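Local coordinates for protein geranyltranstransferase (Agrobacterium tumefaciens, PDB 2H8O) that probably catalyses, as a farnesyl diphosphate synthase, the condensation of geranyl diphosphate with isopentenyl diphosphate that releases pyrophosphate, at residues Arg42-Asn46 / Phe91-Glu95; Gly84-Pro90 / Leu114-Cys119; Asp210-Ile215 / Gly287-Arg293; Leu226-Glu231 / Leu247-Glu252; Leu256-Ala261 / Lys301-Val306. One frame throughout, in Å; residues are numbered along the deposited sequence.

Interaction 1 of 5, residues Arg42-Asn46 / Phe91-Glu95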
# COMPACT_ATOMS: atom_id res chain seq x y z
N ARG A 42 2.05 16.36 25.62
CA ARG A 42 1.36 15.17 25.12
C ARG A 42 1.86 14.79 23.73
O ARG A 42 1.94 13.61 23.41
CB ARG A 42 -0.15 15.37 25.11
CG ARG A 42 -0.93 14.13 24.65
CD ARG A 42 -0.67 12.89 25.50
NE ARG A 42 -1.03 13.19 26.87
CZ ARG A 42 -2.27 13.19 27.35
NH1 ARG A 42 -3.29 12.85 26.60
NH2 ARG A 42 -2.48 13.50 28.62
N LEU A 43 2.18 15.79 22.89
CA LEU A 43 2.75 15.50 21.56
C LEU A 43 4.04 14.68 21.70
O LEU A 43 4.24 13.69 21.00
CB LEU A 43 3.03 16.80 20.78
CG LEU A 43 3.56 16.59 19.35
CD1 LEU A 43 2.55 15.87 18.45
CD2 LEU A 43 3.95 17.93 18.74
N ARG A 44 4.91 15.12 22.59
CA ARG A 44 6.17 14.41 22.86
C ARG A 44 5.94 13.02 23.45
O ARG A 44 6.64 12.07 23.09
CB ARG A 44 7.10 15.23 23.76
CG ARG A 44 7.67 16.49 23.12
CD ARG A 44 8.76 17.15 23.95
NE ARG A 44 8.47 17.19 25.39
CZ ARG A 44 7.95 18.23 26.05
NH1 ARG A 44 7.62 19.37 25.45
NH2 ARG A 44 7.75 18.10 27.35
N GLU A 45 4.97 12.90 24.36
CA GLU A 45 4.62 11.61 24.98
C GLU A 45 4.11 10.63 23.95
O GLU A 45 4.53 9.47 23.91
CB GLU A 45 3.54 11.76 26.05
CG GLU A 45 3.97 12.40 27.30
CD GLU A 45 2.80 12.88 28.20
OE1 GLU A 45 1.62 12.51 27.98
OE2 GLU A 45 3.08 13.64 29.13
N ASN A 46 3.17 11.10 23.13
CA ASN A 46 2.60 10.25 22.11
C ASN A 46 3.63 9.93 21.05
O ASN A 46 3.61 8.85 20.49
CB ASN A 46 1.31 10.86 21.51
CG ASN A 46 0.15 10.78 22.49
OD1 ASN A 46 0.22 10.05 23.50
ND2 ASN A 46 -0.92 11.55 22.22
N PHE A 91 -0.46 11.39 17.02
CA PHE A 91 -1.01 12.13 18.14
C PHE A 91 -2.53 12.25 17.98
O PHE A 91 -3.30 12.01 18.92
CB PHE A 91 -0.38 13.52 18.24
CG PHE A 91 -1.10 14.44 19.16
CD1 PHE A 91 -0.72 14.57 20.48
CD2 PHE A 91 -2.19 15.18 18.70
CE1 PHE A 91 -1.42 15.44 21.32
CE2 PHE A 91 -2.87 16.03 19.56
CZ PHE A 91 -2.49 16.16 20.84
N LEU A 92 -2.95 12.63 16.77
CA LEU A 92 -4.36 12.86 16.51
C LEU A 92 -5.18 11.57 16.60
O LEU A 92 -6.30 11.56 17.15
CB LEU A 92 -4.56 13.55 15.15
CG LEU A 92 -4.05 15.00 15.07
CD1 LEU A 92 -3.97 15.47 13.61
CD2 LEU A 92 -4.93 15.94 15.89
N VAL A 93 -4.63 10.47 16.11
CA VAL A 93 -5.28 9.16 16.25
C VAL A 93 -5.46 8.78 17.74
O VAL A 93 -6.58 8.48 18.22
CB VAL A 93 -4.53 8.06 15.51
CG1 VAL A 93 -5.23 6.71 15.76
CG2 VAL A 93 -4.44 8.37 14.00
N ILE A 94 -4.36 8.82 18.46
CA ILE A 94 -4.34 8.48 19.88
C ILE A 94 -5.35 9.33 20.65
O ILE A 94 -6.11 8.83 21.49
CB ILE A 94 -2.91 8.66 20.45
CG1 ILE A 94 -1.97 7.58 19.88
CG2 ILE A 94 -2.93 8.60 21.99
CD1 ILE A 94 -0.51 7.89 20.03
N GLU A 95 -5.34 10.64 20.39
CA GLU A 95 -6.19 11.55 21.17
C GLU A 95 -7.67 11.52 20.75
O GLU A 95 -8.55 11.72 21.56
CB GLU A 95 -5.59 12.96 21.20
CG GLU A 95 -4.23 13.01 21.94
CD GLU A 95 -4.31 12.52 23.41
OE1 GLU A 95 -5.36 12.71 24.07
OE2 GLU A 95 -3.30 11.96 23.95
O HOH W 1 -6.01 12.10 26.73

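Interaction 2 of 5, residues Gly84-Pro90 / Leu114-Cys119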
# COMPACT_ATOMS: atom_id res chain seq x y z
N GLY A 84 10.81 11.41 10.07
CA GLY A 84 9.41 11.73 9.79
C GLY A 84 8.79 12.92 10.47
O GLY A 84 7.70 13.36 10.06
N GLY A 85 9.46 13.44 11.50
CA GLY A 85 8.99 14.64 12.19
C GLY A 85 8.39 14.41 13.56
O GLY A 85 8.73 13.46 14.25
N LYS A 86 7.47 15.30 13.93
CA LYS A 86 7.00 15.41 15.30
C LYS A 86 5.81 14.51 15.68
O LYS A 86 5.32 14.57 16.81
CB LYS A 86 6.66 16.88 15.60
CG LYS A 86 7.86 17.84 15.47
CD LYS A 86 9.12 17.30 16.12
CE LYS A 86 10.14 18.40 16.42
NZ LYS A 86 9.82 19.13 17.69
N ARG A 87 5.35 13.67 14.75
CA ARG A 87 4.35 12.65 15.02
C ARG A 87 2.95 13.24 15.33
O ARG A 87 2.18 12.66 16.08
CB ARG A 87 4.78 11.70 16.14
CG ARG A 87 6.23 11.28 16.08
CD ARG A 87 6.64 10.58 14.78
NE ARG A 87 8.03 10.18 14.88
CZ ARG A 87 8.78 9.69 13.89
NH1 ARG A 87 8.28 9.54 12.67
NH2 ARG A 87 10.05 9.38 14.14
N LEU A 88 2.61 14.33 14.67
CA LEU A 88 1.26 14.90 14.81
C LEU A 88 0.17 13.92 14.40
O LEU A 88 -0.90 13.88 15.01
CB LEU A 88 1.14 16.18 13.98
CG LEU A 88 -0.23 16.83 14.00
CD1 LEU A 88 -0.58 17.29 15.41
CD2 LEU A 88 -0.30 17.99 13.01
N ARG A 89 0.39 13.16 13.32
CA ARG A 89 -0.68 12.28 12.84
C ARG A 89 -1.02 11.16 13.87
O ARG A 89 -2.19 11.00 14.23
CB ARG A 89 -0.36 11.76 11.43
CG ARG A 89 -0.44 12.92 10.44
CD ARG A 89 0.22 12.63 9.11
NE ARG A 89 0.33 13.84 8.29
CZ ARG A 89 1.24 14.79 8.48
NH1 ARG A 89 2.15 14.70 9.47
NH2 ARG A 89 1.26 15.85 7.69
N PRO A 90 -0.01 10.41 14.36
CA PRO A 90 -0.30 9.51 15.47
C PRO A 90 -0.91 10.18 16.70
O PRO A 90 -1.77 9.60 17.35
CB PRO A 90 1.06 8.90 15.82
CG PRO A 90 1.99 9.34 14.84
CD PRO A 90 1.37 10.27 13.86
N LEU A 114 -0.41 4.80 10.44
CA LEU A 114 -0.55 6.08 9.75
C LEU A 114 0.80 6.79 9.63
O LEU A 114 1.11 7.41 8.59
CB LEU A 114 -1.57 6.96 10.48
CG LEU A 114 -1.80 8.36 9.90
CD1 LEU A 114 -2.25 8.29 8.41
CD2 LEU A 114 -2.81 9.12 10.75
N GLU A 115 1.62 6.69 10.67
CA GLU A 115 2.94 7.27 10.61
C GLU A 115 3.84 6.60 9.56
O GLU A 115 4.63 7.28 8.86
CB GLU A 115 3.59 7.26 12.00
CG GLU A 115 4.87 8.12 12.10
CD GLU A 115 4.71 9.62 11.82
OE1 GLU A 115 3.58 10.15 11.75
OE2 GLU A 115 5.73 10.31 11.67
N CYS A 116 3.76 5.27 9.45
CA CYS A 116 4.51 4.58 8.41
C CYS A 116 4.12 5.13 7.05
O CYS A 116 4.96 5.37 6.21
CB CYS A 116 4.25 3.08 8.42
SG CYS A 116 5.12 2.20 9.71
N LEU A 117 2.82 5.33 6.84
CA LEU A 117 2.35 5.84 5.54
C LEU A 117 2.85 7.29 5.34
O LEU A 117 3.36 7.63 4.27
CB LEU A 117 0.83 5.70 5.45
CG LEU A 117 0.27 5.79 4.01
CD1 LEU A 117 -1.01 4.96 3.82
CD2 LEU A 117 0.10 7.23 3.62
N HIS A 118 2.66 8.13 6.34
CA HIS A 118 3.21 9.48 6.25
C HIS A 118 4.70 9.46 5.86
O HIS A 118 5.14 10.17 4.96
CB HIS A 118 3.00 10.24 7.58
CG HIS A 118 3.74 11.53 7.65
ND1 HIS A 118 3.49 12.59 6.79
CD2 HIS A 118 4.72 11.94 8.49
CE1 HIS A 118 4.30 13.59 7.10
NE2 HIS A 118 5.06 13.22 8.13
N CYS A 119 5.48 8.63 6.54
CA CYS A 119 6.91 8.58 6.29
C CYS A 119 7.24 8.05 4.90
O CYS A 119 8.19 8.51 4.27
CB CYS A 119 7.63 7.80 7.36
SG CYS A 119 7.59 8.62 8.99
O HOH W 2 5.68 12.95 11.95
O HOH W 3 2.83 12.76 11.61

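Interaction 3 of 5, residues Asp210-Ile215 / Gly287-Arg293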
# COMPACT_ATOMS: atom_id res chain seq x y z
N ASP A 210 -6.01 27.76 -10.14
CA ASP A 210 -6.85 28.81 -9.56
C ASP A 210 -7.16 28.47 -8.11
O ASP A 210 -6.67 27.46 -7.56
CB ASP A 210 -8.12 29.03 -10.40
CG ASP A 210 -9.02 27.81 -10.49
OD1 ASP A 210 -8.83 26.81 -9.75
OD2 ASP A 210 -9.95 27.87 -11.32
N GLU A 211 -7.96 29.29 -7.46
CA GLU A 211 -8.20 29.10 -6.04
C GLU A 211 -8.87 27.74 -5.75
O GLU A 211 -8.47 27.03 -4.84
CB GLU A 211 -9.04 30.25 -5.49
CG GLU A 211 -9.07 30.30 -4.00
CD GLU A 211 -9.73 31.55 -3.47
OE1 GLU A 211 -9.80 32.58 -4.18
OE2 GLU A 211 -10.18 31.49 -2.31
N ASP A 212 -9.88 27.40 -6.53
CA ASP A 212 -10.55 26.12 -6.35
C ASP A 212 -9.55 24.96 -6.51
O ASP A 212 -9.60 23.95 -5.78
CB ASP A 212 -11.69 26.00 -7.36
CG ASP A 212 -12.52 24.75 -7.16
OD1 ASP A 212 -13.21 24.67 -6.12
OD2 ASP A 212 -12.49 23.86 -8.04
N GLY A 213 -8.63 25.10 -7.46
CA GLY A 213 -7.61 24.07 -7.67
C GLY A 213 -6.65 23.92 -6.50
O GLY A 213 -6.26 22.79 -6.15
N ILE A 214 -6.27 25.05 -5.91
CA ILE A 214 -5.38 25.06 -4.76
C ILE A 214 -6.06 24.38 -3.57
O ILE A 214 -5.48 23.53 -2.89
CB ILE A 214 -4.94 26.49 -4.38
CG1 ILE A 214 -4.08 27.10 -5.49
CG2 ILE A 214 -4.17 26.49 -3.06
CD1 ILE A 214 -3.83 28.59 -5.32
N ILE A 215 -7.32 24.74 -3.32
CA ILE A 215 -8.04 24.18 -2.19
C ILE A 215 -8.12 22.66 -2.33
O ILE A 215 -7.88 21.89 -1.38
CB ILE A 215 -9.47 24.81 -2.10
CG1 ILE A 215 -9.33 26.30 -1.73
CG2 ILE A 215 -10.36 24.05 -1.12
CD1 ILE A 215 -10.60 27.15 -1.86
N GLY A 287 1.27 28.92 -5.79
CA GLY A 287 -0.17 28.71 -5.69
C GLY A 287 -0.55 28.37 -4.26
O GLY A 287 -0.68 27.21 -3.89
N THR A 288 -0.71 29.42 -3.47
CA THR A 288 -1.02 29.31 -2.06
C THR A 288 -2.21 30.23 -1.82
O THR A 288 -2.36 31.24 -2.51
CB THR A 288 0.20 29.78 -1.23
OG1 THR A 288 1.04 28.65 -0.94
CG2 THR A 288 -0.20 30.42 0.02
N LEU A 289 -3.08 29.89 -0.87
CA LEU A 289 -4.18 30.79 -0.53
C LEU A 289 -3.66 32.09 0.09
O LEU A 289 -4.25 33.15 -0.07
CB LEU A 289 -5.20 30.13 0.39
CG LEU A 289 -5.98 28.94 -0.20
CD1 LEU A 289 -7.08 28.54 0.78
CD2 LEU A 289 -6.57 29.27 -1.57
N VAL A 290 -2.55 32.00 0.83
CA VAL A 290 -1.88 33.19 1.35
C VAL A 290 -1.48 34.12 0.19
O VAL A 290 -1.68 35.33 0.28
CB VAL A 290 -0.62 32.81 2.16
CG1 VAL A 290 0.13 34.05 2.61
CG2 VAL A 290 -1.01 31.94 3.35
N ALA A 291 -0.93 33.54 -0.87
CA ALA A 291 -0.52 34.31 -2.05
C ALA A 291 -1.71 34.96 -2.74
O ALA A 291 -1.66 36.13 -3.14
CB ALA A 291 0.24 33.43 -3.03
N LEU A 292 -2.80 34.20 -2.89
CA LEU A 292 -3.96 34.72 -3.62
C LEU A 292 -4.81 35.69 -2.80
O LEU A 292 -5.28 36.69 -3.34
CB LEU A 292 -4.83 33.57 -4.14
CG LEU A 292 -4.15 32.65 -5.16
CD1 LEU A 292 -5.21 31.89 -5.94
CD2 LEU A 292 -3.24 33.42 -6.11
N ARG A 293 -4.99 35.41 -1.52
CA ARG A 293 -5.92 36.18 -0.69
C ARG A 293 -5.25 37.17 0.26
O ARG A 293 -5.93 38.03 0.83
CB ARG A 293 -6.79 35.23 0.14
CG ARG A 293 -7.49 34.12 -0.65
CD ARG A 293 -8.44 34.65 -1.70
NE ARG A 293 -9.47 35.51 -1.12
CZ ARG A 293 -10.60 35.09 -0.54
NH1 ARG A 293 -10.87 33.79 -0.43
NH2 ARG A 293 -11.46 35.98 -0.05

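Interaction 4 of 5, residues Leu226-Glu231 / Leu247-Glu252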
# COMPACT_ATOMS: atom_id res chain seq x y z
N LEU A 226 -4.75 14.03 7.72
CA LEU A 226 -5.15 14.67 9.00
C LEU A 226 -6.64 14.43 9.30
O LEU A 226 -7.01 14.15 10.44
CB LEU A 226 -4.75 16.15 9.01
CG LEU A 226 -3.23 16.40 8.97
CD1 LEU A 226 -2.94 17.85 8.55
CD2 LEU A 226 -2.57 16.04 10.32
N ARG A 227 -7.47 14.50 8.27
CA ARG A 227 -8.87 14.08 8.34
C ARG A 227 -8.99 12.63 8.82
O ARG A 227 -9.71 12.33 9.78
CB ARG A 227 -9.52 14.28 6.96
CG ARG A 227 -10.96 13.83 6.87
CD ARG A 227 -11.41 13.74 5.40
NE ARG A 227 -10.89 12.52 4.77
CZ ARG A 227 -10.57 12.38 3.48
NH1 ARG A 227 -10.63 13.41 2.64
NH2 ARG A 227 -10.13 11.20 3.05
N PHE A 228 -8.27 11.75 8.15
CA PHE A 228 -8.26 10.35 8.50
C PHE A 228 -7.82 10.17 9.97
O PHE A 228 -8.41 9.36 10.70
CB PHE A 228 -7.32 9.55 7.59
CG PHE A 228 -7.06 8.16 8.10
CD1 PHE A 228 -7.92 7.11 7.80
CD2 PHE A 228 -5.98 7.91 8.92
CE1 PHE A 228 -7.70 5.85 8.32
CE2 PHE A 228 -5.76 6.64 9.45
CZ PHE A 228 -6.61 5.61 9.16
N ALA A 229 -6.78 10.87 10.40
CA ALA A 229 -6.25 10.67 11.76
C ALA A 229 -7.33 10.86 12.82
O ALA A 229 -7.42 10.12 13.78
CB ALA A 229 -5.10 11.63 12.02
N CYS A 230 -8.15 11.88 12.62
CA CYS A 230 -9.21 12.22 13.56
C CYS A 230 -10.41 11.31 13.42
O CYS A 230 -10.96 10.84 14.39
CB CYS A 230 -9.61 13.66 13.36
SG CYS A 230 -8.27 14.81 13.81
N GLU A 231 -10.82 11.07 12.17
CA GLU A 231 -11.95 10.18 11.91
C GLU A 231 -11.67 8.76 12.40
O GLU A 231 -12.58 8.07 12.87
CB GLU A 231 -12.35 10.21 10.42
CG GLU A 231 -13.64 9.44 10.11
CD GLU A 231 -14.04 9.48 8.66
OE1 GLU A 231 -13.34 10.13 7.86
OE2 GLU A 231 -15.09 8.89 8.31
N LEU A 247 -15.95 13.97 14.10
CA LEU A 247 -14.48 13.87 14.16
C LEU A 247 -13.83 14.06 12.79
O LEU A 247 -12.78 14.69 12.70
CB LEU A 247 -14.02 12.57 14.85
CG LEU A 247 -13.80 12.70 16.37
CD1 LEU A 247 -12.60 13.58 16.68
CD2 LEU A 247 -15.04 13.23 17.09
N ARG A 248 -14.46 13.56 11.74
CA ARG A 248 -14.04 13.87 10.36
C ARG A 248 -13.99 15.39 10.10
O ARG A 248 -12.96 15.98 9.61
CB ARG A 248 -14.97 13.15 9.37
CG ARG A 248 -14.57 13.27 7.92
CD ARG A 248 -15.66 12.70 7.02
NE ARG A 248 -15.43 12.95 5.60
CZ ARG A 248 -14.64 12.23 4.81
NH1 ARG A 248 -13.97 11.19 5.30
NH2 ARG A 248 -14.52 12.54 3.52
N LEU A 249 -15.08 16.06 10.42
CA LEU A 249 -15.12 17.50 10.22
C LEU A 249 -14.03 18.20 11.02
O LEU A 249 -13.38 19.12 10.52
CB LEU A 249 -16.49 18.05 10.60
CG LEU A 249 -17.73 17.87 9.76
CD1 LEU A 249 -18.80 18.76 10.37
CD2 LEU A 249 -17.50 18.24 8.31
N PHE A 250 -13.84 17.77 12.27
CA PHE A 250 -12.76 18.32 13.10
C PHE A 250 -11.41 18.13 12.38
O PHE A 250 -10.59 19.05 12.31
CB PHE A 250 -12.74 17.65 14.48
CG PHE A 250 -11.65 18.15 15.37
CD1 PHE A 250 -11.78 19.34 16.08
CD2 PHE A 250 -10.46 17.45 15.48
CE1 PHE A 250 -10.74 19.79 16.90
CE2 PHE A 250 -9.43 17.91 16.27
CZ PHE A 250 -9.57 19.07 16.99
N GLY A 251 -11.20 16.93 11.84
CA GLY A 251 -9.97 16.63 11.12
C GLY A 251 -9.78 17.50 9.89
O GLY A 251 -8.68 17.95 9.60
N GLU A 252 -10.88 17.76 9.18
CA GLU A 252 -10.84 18.71 8.06
C GLU A 252 -10.40 20.11 8.52
O GLU A 252 -9.56 20.74 7.89
CB GLU A 252 -12.18 18.71 7.30
CG GLU A 252 -12.44 17.38 6.60
CD GLU A 252 -13.73 17.30 5.82
OE1 GLU A 252 -14.64 18.11 6.07
OE2 GLU A 252 -13.83 16.42 4.91
O HOH W 4 -11.56 16.48 2.76

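Interaction 5 of 5, residues Leu256-Ala261 / Lys301-Val306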
# COMPACT_ATOMS: atom_id res chain seq x y z
N LEU A 256 -7.03 22.12 7.26
CA LEU A 256 -7.14 23.47 6.71
C LEU A 256 -6.19 24.42 7.48
O LEU A 256 -5.46 25.22 6.87
CB LEU A 256 -8.59 23.96 6.76
CG LEU A 256 -9.60 23.25 5.84
CD1 LEU A 256 -11.08 23.59 6.18
CD2 LEU A 256 -9.30 23.60 4.41
N SER A 257 -6.20 24.32 8.81
CA SER A 257 -5.36 25.18 9.62
C SER A 257 -3.87 24.84 9.45
O SER A 257 -3.02 25.74 9.39
CB SER A 257 -5.75 25.06 11.10
OG SER A 257 -7.04 25.63 11.32
N PHE A 258 -3.57 23.55 9.39
CA PHE A 258 -2.20 23.07 9.20
C PHE A 258 -1.58 23.66 7.94
O PHE A 258 -0.47 24.17 7.96
CB PHE A 258 -2.22 21.54 9.15
CG PHE A 258 -0.88 20.89 8.92
CD1 PHE A 258 -0.13 20.42 9.98
CD2 PHE A 258 -0.40 20.73 7.62
CE1 PHE A 258 1.09 19.80 9.77
CE2 PHE A 258 0.81 20.13 7.40
CZ PHE A 258 1.56 19.66 8.46
N GLN A 259 -2.35 23.63 6.85
CA GLN A 259 -1.88 24.14 5.56
C GLN A 259 -1.66 25.65 5.59
O GLN A 259 -0.60 26.13 5.16
CB GLN A 259 -2.90 23.78 4.47
CG GLN A 259 -2.49 24.16 3.06
CD GLN A 259 -1.23 23.43 2.64
OE1 GLN A 259 -1.14 22.20 2.78
NE2 GLN A 259 -0.24 24.17 2.14
N LEU A 260 -2.64 26.41 6.07
CA LEU A 260 -2.54 27.87 6.15
C LEU A 260 -1.38 28.32 7.03
O LEU A 260 -0.60 29.17 6.64
CB LEU A 260 -3.82 28.48 6.72
CG LEU A 260 -4.95 28.90 5.80
CD1 LEU A 260 -6.05 29.51 6.63
CD2 LEU A 260 -4.46 29.89 4.74
N ALA A 261 -1.29 27.74 8.22
CA ALA A 261 -0.23 28.11 9.16
C ALA A 261 1.13 27.90 8.51
O ALA A 261 2.02 28.75 8.65
CB ALA A 261 -0.33 27.30 10.47
N LYS A 301 -8.79 33.75 8.71
CA LYS A 301 -9.34 32.43 8.39
C LYS A 301 -8.79 31.35 9.33
O LYS A 301 -9.53 30.47 9.76
CB LYS A 301 -9.09 32.08 6.91
CG LYS A 301 -9.66 30.74 6.43
CD LYS A 301 -11.19 30.61 6.64
CE LYS A 301 -12.02 31.44 5.68
NZ LYS A 301 -12.32 30.70 4.41
N LEU A 302 -7.50 31.43 9.67
CA LEU A 302 -6.91 30.52 10.67
C LEU A 302 -7.64 30.62 12.00
O LEU A 302 -7.98 29.63 12.61
CB LEU A 302 -5.44 30.87 10.94
CG LEU A 302 -4.34 30.13 10.21
CD1 LEU A 302 -3.00 30.68 10.67
CD2 LEU A 302 -4.43 28.62 10.47
N GLN A 303 -7.84 31.86 12.46
CA GLN A 303 -8.54 32.12 13.70
C GLN A 303 -9.95 31.53 13.66
O GLN A 303 -10.41 30.96 14.64
CB GLN A 303 -8.60 33.63 13.93
CG GLN A 303 -8.64 34.07 15.38
CD GLN A 303 -8.66 35.60 15.53
OE1 GLN A 303 -8.81 36.34 14.56
NE2 GLN A 303 -8.50 36.07 16.77
N GLU A 304 -10.64 31.70 12.53
CA GLU A 304 -11.98 31.16 12.33
C GLU A 304 -11.99 29.64 12.44
O GLU A 304 -12.86 29.07 13.10
CB GLU A 304 -12.54 31.55 10.96
CG GLU A 304 -12.94 33.01 10.82
CD GLU A 304 -13.28 33.39 9.38
OE1 GLU A 304 -13.60 32.49 8.56
OE2 GLU A 304 -13.24 34.60 9.06
N GLN A 305 -11.04 29.00 11.78
CA GLN A 305 -10.95 27.53 11.76
C GLN A 305 -10.67 26.93 13.14
O GLN A 305 -11.20 25.87 13.47
CB GLN A 305 -9.90 27.06 10.75
CG GLN A 305 -10.40 27.18 9.34
CD GLN A 305 -9.31 27.19 8.31
OE1 GLN A 305 -8.12 27.06 8.64
NE2 GLN A 305 -9.69 27.35 7.06
N VAL A 306 -9.87 27.62 13.96
CA VAL A 306 -9.64 27.16 15.33
C VAL A 306 -10.93 27.27 16.13
O VAL A 306 -11.25 26.38 16.91
CB VAL A 306 -8.53 27.97 16.06
CG1 VAL A 306 -8.50 27.61 17.52
CG2 VAL A 306 -7.19 27.70 15.42

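Interaction 1 of 5, residues Arg42-Asn46 / Phe91-Glu95
One carboxylate oxygen, Glu95 OE2, accepts both direct hydrogen bonds between 42-46 of helix 34-57 and 91-95 of helix 88-99. Arg42 NH1 donates to it at 2.8 Å with an N-H...O angle of 166°, so the pair is both a salt bridge and a nearly straight hydrogen bond. Asn46 ND2 donates to the same Glu95 OE2 at 3.0 Å and 167°. The two donors lie one helical turn apart, as the backbone bond Asn46 N to Arg42 O (2.8 Å) confirms. The other carboxylate oxygen is served through water 1, which gives a proton to Glu95 OE1 and accepts one from Arg42 NH1, both at 2.8 Å. Arg42 NE turns instead to its own helix and donates to Glu45 OE1 at 3.0 Å and a more bent 134°, extending the charges into an Arg42-Glu45-Glu95 network. Beneath these bonds Phe91 supplies much of the apolar part of the contact: its CE1 is 3.6 Å from Arg42 CG, its CD1 is 3.5 Å from Asn46 ND2, and Leu43 CD1 reaches its CB at 3.8 Å. The local axes cross almost perpendicularly, at 95°, and 10.1 Å apart. In this mainly helical isoprenoid synthase fold, Ile322 of helix 321-331 packs on Arg42, Phe91 and Glu95, while Leu92 and Val93 of helix 88-99 lean on helix 211-237, and Val93 and Ile94 on helix 104-125.

Interaction 2 of 5, residues Gly84-Pro90 / Leu114-Cys119
This is a polar loop-on-helix contact near the centre of the helical bundle, where the GGKRLRP turn opening helix 88-99 meets helix 104-125. Glu115 anchors it: Arg87 NH1 donates to Glu115 OE2 at 2.8 Å and 165°, a salt bridge, and Glu51 gives the guanidinium a second anionic partner. Water 2 ties Gly84 O, Arg87 N and Glu115 OE2 together at 2.7-2.9 Å; water 3 links Arg89 N and Arg89 NH1 to Glu115 OE1. His118 NE2 donates to Gly84 O at 3.3 Å. A CB on Gly84 would clash with Cys119 SG, and at phi/psi 106°/-151° one on Gly85 would be jammed against the carbonyl oxygen of Gly84. The Arg89 guanidinium lies flat on the His118 ring, centres 3.8 Å apart and planes at 8°. In relatives, the lysine and second arginine of this motif, with the histidine of the facing helix, bind the diphosphate of isopentenyl diphosphate; the stack of Arg89 on His118 is consistent with a basic site for that anion here.

Interaction 3 of 5, residues Asp210-Ile215 / Gly287-Arg293
Ile214 lays its CD1 over the backbone of the turn at Gly287 and Thr288, 3.5 Å from Gly287 C and 3.7 Å from Thr288 N, and meets Leu292 CD1 at 3.6 Å. The start of helix 211-237 packs near-antiparallel on the short helix 289-293 of the isoprenoid synthase fold: the local axes of 211-215 and 289-293 run at 158° with a closest approach of 10.7 Å. Leu289 fills the gap, its CD2 touching Glu211 CG at 3.6 Å and Ile214 CG2 at 4.0 Å, while its CD1 reaches Ile215 CG1 at 4.0 Å. At the solvent-exposed edge Arg293 NH1 forms a salt bridge with Glu211 OE2 at 3.0 Å, although the 138° N-H...O angle is bent; the same arginine makes a cation-pi contact with Trp297. The contact thus joins the short helix 289-293, which follows the unmodelled residues 269-285, to the start of helix 211-237. That start is closed by Asp210 as N-cap, with Gly213 N donating to Asp210 OD1 at 2.9 Å and 152°.

Interaction 4 of 5, residues Leu226-Glu231 / Leu247-Glu252
Helices 211-237 and 241-267 form an antiparallel helical hairpin of the isoprenoid synthase fold, and here they come unusually close: the local axes are 7.3 Å apart at 147°. Gly251 makes this possible, its CA lying only 3.9 Å from that of Arg227; an ideal CB there would stand 2.8 Å from Arg227 CA, a clash. Cys230, with chi1 m, points into the seam and sets its SG 3.7 Å from Gly251 CA and 3.8 Å from Phe250 CD2, a sulfur-aromatic contact at the ring edge. Above it the long side chains take extended rotamers. Glu231 (chi1 and chi2 t) stretches to meet Arg248 (t for chi1 to chi3), so that Arg248 NH1 donates to Glu231 OE1 at 2.8 Å; the other carboxylate oxygen of Glu231 is held by Arg244. Arg227 starts t,t but turns at chi3 (p), which brings its guanidinium over that of Arg248. Asp65 of the second subunit offsets this like-charge approach through a salt bridge to Arg248 and a long, weak ion pair with Arg227. On the same side, water 4 accepts from Arg227 NH1 at 3.2 Å and donates to Glu252 OE2 at 3.1 Å.

Interaction 5 of 5, residues Leu256-Ala261 / Lys301-Val306
Leu302, Gln305 and Leu260 bury 72, 70 and 61 Å² in this near-antiparallel pairing of helix 241-267 with helix 295-312, part of the mainly helical isoprenoid synthase fold. The local axes run at 156° and approach to 9.6 Å, room enough for a layer of side chains. Leu302 inserts its CD2 among three residues of the facing helix: it lies 3.4 Å from Ser257 O, 3.8 Å from Leu260 CB and 4.3 Å from Ala261 CB. A leucine methyl therefore sits in a hollow spanning one helical turn, residues 257 to 261. Leu260 answers with CD1, which rests 3.8 Å from Lys301 CG and the same distance from Gln305 OE1; its side chain also touches Trp297 and Ala298, earlier on the same facing helix. Gln305 crosses to the start of the segment 256-261, its NE2 3.6 Å from Leu256 CB. Behind Leu302 and Val306, Ala331 of helix 321-331 closes the packing. The helix that carries Leu260 runs straight on into a DDxxD sequence, the second aspartate-rich motif, which in relatives binds magnesium and substrate diphosphate; the contact itself attaches the outer face of that helix to its neighbour. Its polar element is modest: Ser257 OG lies 3.2 Å from Gln305 OE1, and its single proton can go there or to Lys253 O.

How the interactions relate
Interactions 1, 2 and 4 make one continuous core, with centres 11 to 15 Å apart: Leu43 CD1 touches Lys86 O (3.5 Å), Leu92 CD1 touches Leu226 CD2 (3.6 Å) and Leu114 CD2 touches Ala229 CB (3.6 Å). The segment 256-261 of interaction 5 joins it through Phe258, on the face turned away from 301-306; Phe258 CZ is 3.9 Å from Arg89 NH2 and Phe258 CG 3.7 Å from Leu226 CD1. The helix carrying the second aspartate-rich motif thus reaches Arg89 of the probable isopentenyl diphosphate site. Interaction 3 is peripheral, its centre 31 Å from that of interaction 1, and meets interaction 5 where Val290 CG2 lies 4.2 Å from Leu260 CD2.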